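Local coordinates for protein Adp-heptose LPS heptosyltransferase II (Escherichia coli, PDB 1PSW) that transfers the second heptose unit from ADP-L-glycero-beta-D-manno-heptose to heptosyl-Kdo2-lipid A in building the lipopolysaccharide core, at residues Y85-S90 with E133-L138; P193-P198 with G288-D293; I33-P38 with P43-M48. All coordinates share one frame; numbering follows the deposited sequence.

Overall arrangement
The enzyme has two parallel six-stranded sheets with the same strand order, consistent with the paired Rossmann-like domains of the GT-B fold. Interactions 1 and 3 belong to the first sheet, on strands 83-86 and 32-37, with centres 16 Å apart. Interaction 2 joins two loops at the second sheet. Its centre lies 25 Å from that of interaction 1, although their nearest atoms come within about 7 Å; Arg-134, in 133-138 but outside the contact itself, touches Phe-294, just past 288-293. Interactions 2 and 3 lie on opposite sides of the chain's centre, 28 Å between centres. In GT-B enzymes the donor generally binds between the domains, mostly to the second, so interaction 2 probably lies nearer it.

Interaction 1 (Y85-S90 with E133-L138); sequences YVLPNS and ERYIAL
Leu-87 and Leu-138 make the tight part of this contact, their methyls CD2 and CD1 lying 3.8 Å apart. The same Leu-87 CD2 rests 3.9 Å from Tyr-135 CD1, while Leu-87 CD1 lies over one face of that ring, so one methyl meets both the ring and the second leucine, which lie at roughly a right angle from it. Leu-87 CG stands anti to its own carbonyl carbon (chi1 -57°), which carries the isobutyl fork across to 133-138. Val-5 and Ser-17 approach Leu-87 from outside the pair.

The flanks are built differently, with water where direct bonds are lacking. At one flank Tyr-85 presents its ring edge: CE1 is 3.2 Å from Leu-138 O, which lies near the ring plane. The hydroxyl does not bond that oxygen directly; Tyr-85 OH and Leu-138 O are 4.1 Å apart, and one water spans them, 2.7 Å from each atom and donating to the carbonyl. Arg-83 is a further partner of this hydroxyl. At the other flank a second water, in the plane of the Tyr-135 ring, lies 2.6 Å from Tyr-135 OH and donates to Leu-87 O at 2.7 Å. Past this point the chain moves toward solvent through Pro-88 and the exposed Asn-89.

No direct hydrogen bond crosses between the segments. Packing of apolar groups therefore joins the end of strand 83-86 to helix 131-137 in the first domain, and each water gives a proton to a carbonyl, Leu-138 O or Leu-87 O, which probably eases the cost of burying it.

Interaction 2 (P193-P198 with G288-D293); sequences PAKRWP and GPSSPD
The flat group here is the peptide after Ala-194, and Pro-289 lies over one face of it at the oxygen. Pro-289 CG, 3.5 Å from Ala-194 O, stands steeply above the peptide plane, about 74° out of it; Pro-289 CD, 3.3 Å from the same oxygen, is about 48° out. That CG also faces two side chains, Ala-194 CB at 4.2 Å and Lys-195 CG at 4.1 Å, while His-324 and Ser-326 touch the ring from elsewhere.

Lys-195 then runs on alongside Ser-290. All its outer torsions are close to 180°, and the extended chain brings Lys-195 CE to 3.4 Å from Ser-290 CB, slightly closer than ordinary carbon packing. The lysine meets Ser-290 with CD, CE and NZ lying along its CB, without a hydrogen bond: Lys-195 NZ and Ser-290 OG are 4.0 Å apart, and the hydroxyl bonds instead to Asp-269.

Both segments are loops following strands of the second parallel sheet, 182-186 and 283-287, and so sit at its C-terminal edge, where Rossmann-like domains commonly place their binding loops. Strand 264-268 runs between those two; Asn-268 at its end bonds the backbone N of Trp-197, and Asp-269 just beyond it bonds Ser-290. Pro-198 is the N-cap of helix 199-211, while helix 325-328 packs against Trp-197, Pro-198 and Pro-289.

Interaction 3 (I33-P38 with P43-M48); sequences IDVMAP and PLLSRM
Val-35 and Ala-37 are the two residues of strand 32-37 that meet Leu-45, as the every-other-residue alternation of a strand predicts. Before them, Asp-34 is held by side-chain bonds to Tyr-81 and Asn-52. Val-35 follows, its side chain starting toward the helix, and its alpha carbon is 8.0 Å from that of Leu-45. With CG1 anti to the backbone N (chi1 -179°), CB and CG1 together meet both leucine methyls at nearly equal distances: Val-35 CG1 lies 4.0 Å from Leu-45 CD2 and 4.1 Å from Leu-45 CD1, and both methyls also stand 4.1 Å from Val-35 CB. The result is an even apolar contact with no directional bond in it. Met-36, present as selenomethionine, then turns away toward Ile-55 and Leu-76. Ala-37 returns to the helix side, where its CB is a looser 4.4 Å from Leu-45 CD1.

On the partner segment Leu-45 to Met-48 form a type I turn. Ser-46 OG donates to Pro-43 O over 2.6 Å, at a C=O...donor angle of 131° with the donor tilted 27° from the carbonyl plane.

The contact belongs to a beta-alpha-beta unit in which helix 42-45 links the neighbouring parallel strands 32-37 and 51-56. Helix 11-27 closes the same apolar patch, Met-14 touching both Ala-37 and Leu-45 and Tyr-21 touching Val-35. Elsewhere on the helix, Pro-43 and Leu-44 pack on helix 252-260 beside the second sheet, linking the two domains.

Interaction 1 (Y85-S90 with E133-L138)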
loop_
_atom_site.group_PDB
_atom_site.type_symbol
_atom_site.label_atom_id
_atom_site.label_comp_id
_atom_site.label_asym_id
_atom_site.label_seq_id
_atom_site.Cartn_x
_atom_site.Cartn_y
_atom_site.Cartn_z
ATOM N N TYR A 85 10.758 16.679 -2.045
ATOM C CA TYR A 85 11.222 15.374 -1.580
ATOM C C TYR A 85 11.015 14.379 -2.713
ATOM O O TYR A 85 9.906 14.235 -3.222
ATOM C CB TYR A 85 10.431 14.919 -0.343
ATOM C CG TYR A 85 10.669 15.757 0.892
ATOM C CD1 TYR A 85 11.713 15.464 1.774
ATOM C CD2 TYR A 85 9.883 16.876 1.157
ATOM C CE1 TYR A 85 11.966 16.268 2.882
ATOM C CE2 TYR A 85 10.136 17.685 2.264
ATOM C CZ TYR A 85 11.175 17.378 3.117
ATOM O OH TYR A 85 11.440 18.187 4.201
ATOM N N VAL A 86 12.083 13.702 -3.112
ATOM C CA VAL A 86 12.001 12.720 -4.184
ATOM C C VAL A 86 12.072 11.337 -3.554
ATOM O O VAL A 86 13.096 10.965 -2.976
ATOM C CB VAL A 86 13.158 12.906 -5.196
ATOM C CG1 VAL A 86 12.997 11.951 -6.370
ATOM C CG2 VAL A 86 13.184 14.345 -5.695
ATOM N N LEU A 87 10.982 10.576 -3.660
ATOM C CA LEU A 87 10.910 9.243 -3.051
ATOM C C LEU A 87 11.375 8.099 -3.938
ATOM O O LEU A 87 11.950 7.130 -3.449
ATOM C CB LEU A 87 9.488 8.995 -2.531
ATOM C CG LEU A 87 9.018 10.058 -1.519
ATOM C CD1 LEU A 87 7.641 9.693 -0.951
ATOM C CD2 LEU A 87 10.042 10.174 -0.392
ATOM N N PRO A 88 11.124 8.182 -5.252
ATOM C CA PRO A 88 11.589 7.081 -6.100
ATOM C C PRO A 88 13.118 7.127 -6.093
ATOM O O PRO A 88 13.700 8.119 -5.649
ATOM C CB PRO A 88 11.005 7.427 -7.471
ATOM C CG PRO A 88 9.760 8.196 -7.124
ATOM C CD PRO A 88 10.234 9.083 -6.006
ATOM N N ASN A 89 13.772 6.072 -6.565
ATOM C CA ASN A 89 15.231 6.052 -6.592
ATOM C C ASN A 89 15.789 6.409 -7.967
ATOM O O ASN A 89 16.959 6.753 -8.085
ATOM C CB ASN A 89 15.755 4.671 -6.183
ATOM C CG ASN A 89 15.620 4.413 -4.694
ATOM O OD1 ASN A 89 16.256 5.080 -3.876
ATOM N ND2 ASN A 89 14.783 3.445 -4.334
ATOM N N SER A 90 14.950 6.338 -8.996
ATOM C CA SER A 90 15.391 6.630 -10.355
ATOM C C SER A 90 16.004 8.017 -10.474
ATOM O O SER A 90 15.619 8.953 -9.772
ATOM C CB SER A 90 14.229 6.511 -11.336
ATOM O OG SER A 90 13.361 7.616 -11.218
ATOM N N GLU A 133 10.874 3.703 7.986
ATOM C CA GLU A 133 11.861 4.503 8.692
ATOM C C GLU A 133 12.634 5.356 7.685
ATOM O O GLU A 133 12.939 6.514 7.955
ATOM C CB GLU A 133 12.818 3.600 9.478
ATOM C CG GLU A 133 12.102 2.731 10.508
ATOM C CD GLU A 133 13.009 1.685 11.131
ATOM O OE1 GLU A 133 13.899 1.169 10.417
ATOM O OE2 GLU A 133 12.819 1.359 12.323
ATOM N N ARG A 134 12.933 4.793 6.518
ATOM C CA ARG A 134 13.669 5.538 5.506
ATOM C C ARG A 134 12.900 6.745 4.991
ATOM O O ARG A 134 13.494 7.790 4.715
ATOM C CB ARG A 134 14.061 4.624 4.341
ATOM C CG ARG A 134 14.999 3.506 4.774
ATOM C CD ARG A 134 15.447 2.623 3.620
ATOM N NE ARG A 134 16.135 1.443 4.132
ATOM C CZ ARG A 134 16.630 0.466 3.378
ATOM N NH1 ARG A 134 16.525 0.521 2.055
ATOM N NH2 ARG A 134 17.216 -0.579 3.954
ATOM N N TYR A 135 11.584 6.618 4.853
ATOM C CA TYR A 135 10.776 7.744 4.386
ATOM C C TYR A 135 10.692 8.807 5.467
ATOM O O TYR A 135 10.897 9.990 5.209
ATOM C CB TYR A 135 9.356 7.299 4.015
ATOM C CG TYR A 135 9.248 6.634 2.664
ATOM C CD1 TYR A 135 10.176 6.898 1.653
ATOM C CD2 TYR A 135 8.194 5.771 2.377
ATOM C CE1 TYR A 135 10.053 6.318 0.395
ATOM C CE2 TYR A 135 8.063 5.189 1.122
ATOM C CZ TYR A 135 9.000 5.469 0.133
ATOM O OH TYR A 135 8.877 4.898 -1.115
ATOM N N ILE A 136 10.388 8.370 6.682
ATOM C CA ILE A 136 10.263 9.270 7.816
ATOM C C ILE A 136 11.543 10.070 8.061
ATOM O O ILE A 136 11.485 11.261 8.335
ATOM C CB ILE A 136 9.886 8.486 9.099
ATOM C CG1 ILE A 136 8.436 7.996 9.000
ATOM C CG2 ILE A 136 10.099 9.354 10.328
ATOM C CD1 ILE A 136 7.999 7.074 10.142
ATOM N N ALA A 137 12.693 9.414 7.959
ATOM C CA ALA A 137 13.981 10.070 8.183
ATOM C C ALA A 137 14.206 11.311 7.314
ATOM O O ALA A 137 14.921 12.236 7.718
ATOM C CB ALA A 137 15.114 9.082 7.958
ATOM N N LEU A 138 13.604 11.342 6.129
ATOM C CA LEU A 138 13.787 12.479 5.228
ATOM C C LEU A 138 13.203 13.791 5.740
ATOM O O LEU A 138 13.596 14.866 5.289
ATOM C CB LEU A 138 13.198 12.170 3.851
ATOM C CG LEU A 138 13.808 10.981 3.103
ATOM C CD1 LEU A 138 13.122 10.848 1.752
ATOM C CD2 LEU A 138 15.314 11.172 2.923
HETATM O O HOH W 1 13.723 17.591 5.559
HETATM O O HOH W 2 10.794 4.742 -2.886
#

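Interaction 2 (P193-P198 with G288-D293)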
loop_
_atom_site.group_PDB
_atom_site.type_symbol
_atom_site.label_atom_id
_atom_site.label_comp_id
_atom_site.label_asym_id
_atom_site.label_seq_id
_atom_site.Cartn_x
_atom_site.Cartn_y
_atom_site.Cartn_z
ATOM N N PRO A 193 4.461 -14.146 -9.572
ATOM C CA PRO A 193 3.779 -15.384 -9.183
ATOM C C PRO A 193 4.381 -16.098 -7.982
ATOM O O PRO A 193 3.655 -16.682 -7.186
ATOM C CB PRO A 193 3.868 -16.239 -10.446
ATOM C CG PRO A 193 3.838 -15.229 -11.535
ATOM C CD PRO A 193 4.783 -14.164 -11.009
ATOM N N ALA A 194 5.702 -16.048 -7.855
ATOM C CA ALA A 194 6.387 -16.713 -6.755
ATOM C C ALA A 194 5.893 -16.283 -5.383
ATOM O O ALA A 194 5.983 -17.041 -4.425
ATOM C CB ALA A 194 7.897 -16.485 -6.858
ATOM N N LYS A 195 5.377 -15.067 -5.275
ATOM C CA LYS A 195 4.899 -14.593 -3.986
ATOM C C LYS A 195 3.400 -14.772 -3.793
ATOM O O LYS A 195 2.846 -14.338 -2.786
ATOM C CB LYS A 195 5.291 -13.126 -3.802
ATOM C CG LYS A 195 6.793 -12.934 -3.835
ATOM C CD LYS A 195 7.208 -11.522 -3.497
ATOM C CE LYS A 195 8.724 -11.392 -3.533
ATOM N NZ LYS A 195 9.170 -10.051 -3.073
ATOM N N ARG A 196 2.742 -15.432 -4.738
ATOM C CA ARG A 196 1.305 -15.625 -4.625
ATOM C C ARG A 196 0.880 -16.953 -4.020
ATOM O O ARG A 196 1.410 -18.011 -4.361
ATOM C CB ARG A 196 0.633 -15.492 -5.994
ATOM C CG ARG A 196 0.606 -14.084 -6.548
ATOM C CD ARG A 196 -0.358 -13.988 -7.721
ATOM N NE ARG A 196 0.319 -13.994 -9.005
ATOM C CZ ARG A 196 -0.287 -14.186 -10.173
ATOM N NH1 ARG A 196 -1.599 -14.394 -10.227
ATOM N NH2 ARG A 196 0.426 -14.170 -11.294
ATOM N N TRP A 197 -0.069 -16.894 -3.096
ATOM C CA TRP A 197 -0.596 -18.121 -2.520
ATOM C C TRP A 197 -1.377 -18.670 -3.713
ATOM O O TRP A 197 -2.008 -17.905 -4.442
ATOM C CB TRP A 197 -1.535 -17.799 -1.371
ATOM C CG TRP A 197 -1.833 -18.951 -0.484
ATOM C CD1 TRP A 197 -0.959 -19.892 -0.032
ATOM C CD2 TRP A 197 -3.087 -19.227 0.149
ATOM N NE1 TRP A 197 -1.587 -20.736 0.865
ATOM C CE2 TRP A 197 -2.888 -20.341 0.998
ATOM C CE3 TRP A 197 -4.351 -18.617 0.107
ATOM C CZ2 TRP A 197 -3.918 -20.881 1.768
ATOM C CZ3 TRP A 197 -5.377 -19.154 0.883
ATOM C CH2 TRP A 197 -5.146 -20.267 1.712
ATOM N N PRO A 198 -1.338 -19.994 -3.944
ATOM C CA PRO A 198 -2.049 -20.616 -5.073
ATOM C C PRO A 198 -3.534 -20.286 -5.223
ATOM O O PRO A 198 -4.285 -20.251 -4.246
ATOM C CB PRO A 198 -1.828 -22.104 -4.836
ATOM C CG PRO A 198 -0.473 -22.137 -4.202
ATOM C CD PRO A 198 -0.543 -20.994 -3.209
ATOM N N GLY A 288 6.150 -16.408 1.331
ATOM C CA GLY A 288 6.839 -17.575 0.826
ATOM C C GLY A 288 8.313 -17.257 0.628
ATOM O O GLY A 288 9.064 -17.204 1.604
ATOM N N PRO A 289 8.764 -17.016 -0.612
ATOM C CA PRO A 289 10.179 -16.712 -0.839
ATOM C C PRO A 289 10.647 -15.379 -0.245
ATOM O O PRO A 289 11.827 -15.222 0.064
ATOM C CB PRO A 289 10.294 -16.756 -2.357
ATOM C CG PRO A 289 8.963 -16.229 -2.794
ATOM C CD PRO A 289 8.012 -16.976 -1.878
ATOM N N SER A 290 9.731 -14.427 -0.079
ATOM C CA SER A 290 10.077 -13.120 0.485
ATOM C C SER A 290 9.794 -13.073 1.986
ATOM O O SER A 290 9.076 -13.917 2.515
ATOM C CB SER A 290 9.276 -12.019 -0.216
ATOM O OG SER A 290 7.890 -12.100 0.101
ATOM N N SER A 291 10.357 -12.083 2.671
ATOM C CA SER A 291 10.140 -11.940 4.105
ATOM C C SER A 291 9.578 -10.555 4.388
ATOM O O SER A 291 9.666 -9.660 3.549
ATOM C CB SER A 291 11.457 -12.098 4.867
ATOM O OG SER A 291 12.260 -10.943 4.714
ATOM N N PRO A 292 8.985 -10.359 5.576
ATOM C CA PRO A 292 8.419 -9.057 5.943
ATOM C C PRO A 292 9.446 -8.144 6.615
ATOM O O PRO A 292 9.071 -7.155 7.236
ATOM C CB PRO A 292 7.285 -9.443 6.880
ATOM C CG PRO A 292 7.861 -10.617 7.599
ATOM C CD PRO A 292 8.479 -11.418 6.470
ATOM N N ASP A 293 10.730 -8.479 6.474
ATOM C CA ASP A 293 11.817 -7.713 7.080
ATOM C C ASP A 293 11.919 -6.246 6.662
ATOM O O ASP A 293 12.318 -5.402 7.465
ATOM C CB ASP A 293 13.176 -8.362 6.776
ATOM C CG ASP A 293 13.353 -9.729 7.428
ATOM O OD1 ASP A 293 12.451 -10.190 8.163
ATOM O OD2 ASP A 293 14.421 -10.340 7.198
#

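Interaction 3 (I33-P38 with P43-M48)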
loop_
_atom_site.group_PDB
_atom_site.type_symbol
_atom_site.label_atom_id
_atom_site.label_comp_id
_atom_site.label_asym_id
_atom_site.label_seq_id
_atom_site.Cartn_x
_atom_site.Cartn_y
_atom_site.Cartn_z
ATOM N N ILE A 33 1.306 20.018 1.506
ATOM C CA ILE A 33 1.961 18.986 0.712
ATOM C C ILE A 33 1.266 18.573 -0.580
ATOM O O ILE A 33 0.133 18.097 -0.564
ATOM C CB ILE A 33 2.166 17.715 1.570
ATOM C CG1 ILE A 33 2.928 18.069 2.849
ATOM C CG2 ILE A 33 2.937 16.671 0.777
ATOM C CD1 ILE A 33 2.794 17.024 3.955
ATOM N N ASP A 34 1.959 18.764 -1.701
ATOM C CA ASP A 34 1.440 18.369 -3.002
ATOM C C ASP A 34 2.239 17.135 -3.408
ATOM O O ASP A 34 3.449 17.069 -3.177
ATOM C CB ASP A 34 1.629 19.480 -4.041
ATOM C CG ASP A 34 0.769 20.700 -3.760
ATOM O OD1 ASP A 34 -0.295 20.548 -3.115
ATOM O OD2 ASP A 34 1.142 21.810 -4.196
ATOM N N VAL A 35 1.565 16.156 -4.000
ATOM C CA VAL A 35 2.232 14.929 -4.406
ATOM C C VAL A 35 2.028 14.652 -5.880
ATOM O O VAL A 35 0.898 14.637 -6.371
ATOM C CB VAL A 35 1.708 13.716 -3.606
ATOM C CG1 VAL A 35 2.445 12.451 -4.038
ATOM C CG2 VAL A 35 1.902 13.959 -2.120
HETATM N N MSE A 36 3.137 14.443 -6.583
HETATM C CA MSE A 36 3.102 14.138 -8.003
HETATM C C MSE A 36 3.296 12.639 -8.167
HETATM O O MSE A 36 4.292 12.078 -7.705
HETATM C CB MSE A 36 4.209 14.879 -8.747
HETATM C CG MSE A 36 4.146 14.673 -10.250
HETATM SE SE MSE A 36 5.647 15.474 -11.187
HETATM C CE MSE A 36 5.078 17.296 -11.122
ATOM N N ALA A 37 2.330 11.995 -8.812
ATOM C CA ALA A 37 2.371 10.554 -9.037
ATOM C C ALA A 37 1.517 10.218 -10.256
ATOM O O ALA A 37 0.784 11.067 -10.758
ATOM C CB ALA A 37 1.835 9.818 -7.804
ATOM N N PRO A 38 1.615 8.976 -10.760
ATOM C CA PRO A 38 0.820 8.585 -11.925
ATOM C C PRO A 38 -0.662 8.854 -11.685
ATOM O O PRO A 38 -1.095 9.005 -10.540
ATOM C CB PRO A 38 1.122 7.098 -12.060
ATOM C CG PRO A 38 2.529 7.005 -11.585
ATOM C CD PRO A 38 2.525 7.891 -10.357
ATOM N N PRO A 43 -6.414 8.439 -6.808
ATOM C CA PRO A 43 -7.465 7.923 -5.922
ATOM C C PRO A 43 -7.001 7.645 -4.492
ATOM O O PRO A 43 -7.691 7.987 -3.532
ATOM C CB PRO A 43 -7.928 6.658 -6.639
ATOM C CG PRO A 43 -7.726 7.014 -8.081
ATOM C CD PRO A 43 -6.365 7.662 -8.059
ATOM N N LEU A 44 -5.830 7.032 -4.350
ATOM C CA LEU A 44 -5.301 6.710 -3.027
ATOM C C LEU A 44 -4.942 7.976 -2.262
ATOM O O LEU A 44 -5.237 8.108 -1.067
ATOM C CB LEU A 44 -4.069 5.816 -3.160
ATOM C CG LEU A 44 -3.526 5.196 -1.875
ATOM C CD1 LEU A 44 -4.641 4.477 -1.138
ATOM C CD2 LEU A 44 -2.400 4.232 -2.212
ATOM N N LEU A 45 -4.298 8.906 -2.956
ATOM C CA LEU A 45 -3.903 10.171 -2.353
ATOM C C LEU A 45 -5.115 10.941 -1.849
ATOM O O LEU A 45 -5.030 11.666 -0.855
ATOM C CB LEU A 45 -3.153 11.026 -3.376
ATOM C CG LEU A 45 -1.778 10.500 -3.795
ATOM C CD1 LEU A 45 -1.299 11.241 -5.031
ATOM C CD2 LEU A 45 -0.795 10.661 -2.643
ATOM N N SER A 46 -6.243 10.791 -2.536
ATOM C CA SER A 46 -7.450 11.508 -2.144
ATOM C C SER A 46 -7.969 10.992 -0.804
ATOM O O SER A 46 -8.789 11.645 -0.162
ATOM C CB SER A 46 -8.540 11.368 -3.211
ATOM O OG SER A 46 -9.143 10.084 -3.165
ATOM N N ARG A 47 -7.488 9.824 -0.382
ATOM C CA ARG A 47 -7.902 9.258 0.892
ATOM C C ARG A 47 -6.990 9.698 2.033
ATOM O O ARG A 47 -7.281 9.406 3.192
ATOM C CB ARG A 47 -7.938 7.723 0.822
ATOM C CG ARG A 47 -8.872 7.146 -0.222
ATOM C CD ARG A 47 -10.312 7.606 -0.028
ATOM N NE ARG A 47 -10.798 7.416 1.340
ATOM C CZ ARG A 47 -12.067 7.598 1.700
ATOM N NH1 ARG A 47 -12.967 7.965 0.794
ATOM N NH2 ARG A 47 -12.437 7.432 2.959
HETATM N N MSE A 48 -5.887 10.380 1.705
HETATM C CA MSE A 48 -4.928 10.865 2.702
HETATM C C MSE A 48 -5.175 12.342 3.000
HETATM O O MSE A 48 -5.019 13.198 2.122
HETATM C CB MSE A 48 -3.493 10.699 2.189
HETATM C CG MSE A 48 -3.073 9.262 1.951
HETATM SE SE MSE A 48 -1.312 9.190 1.206
HETATM C CE MSE A 48 -1.429 7.482 0.251
#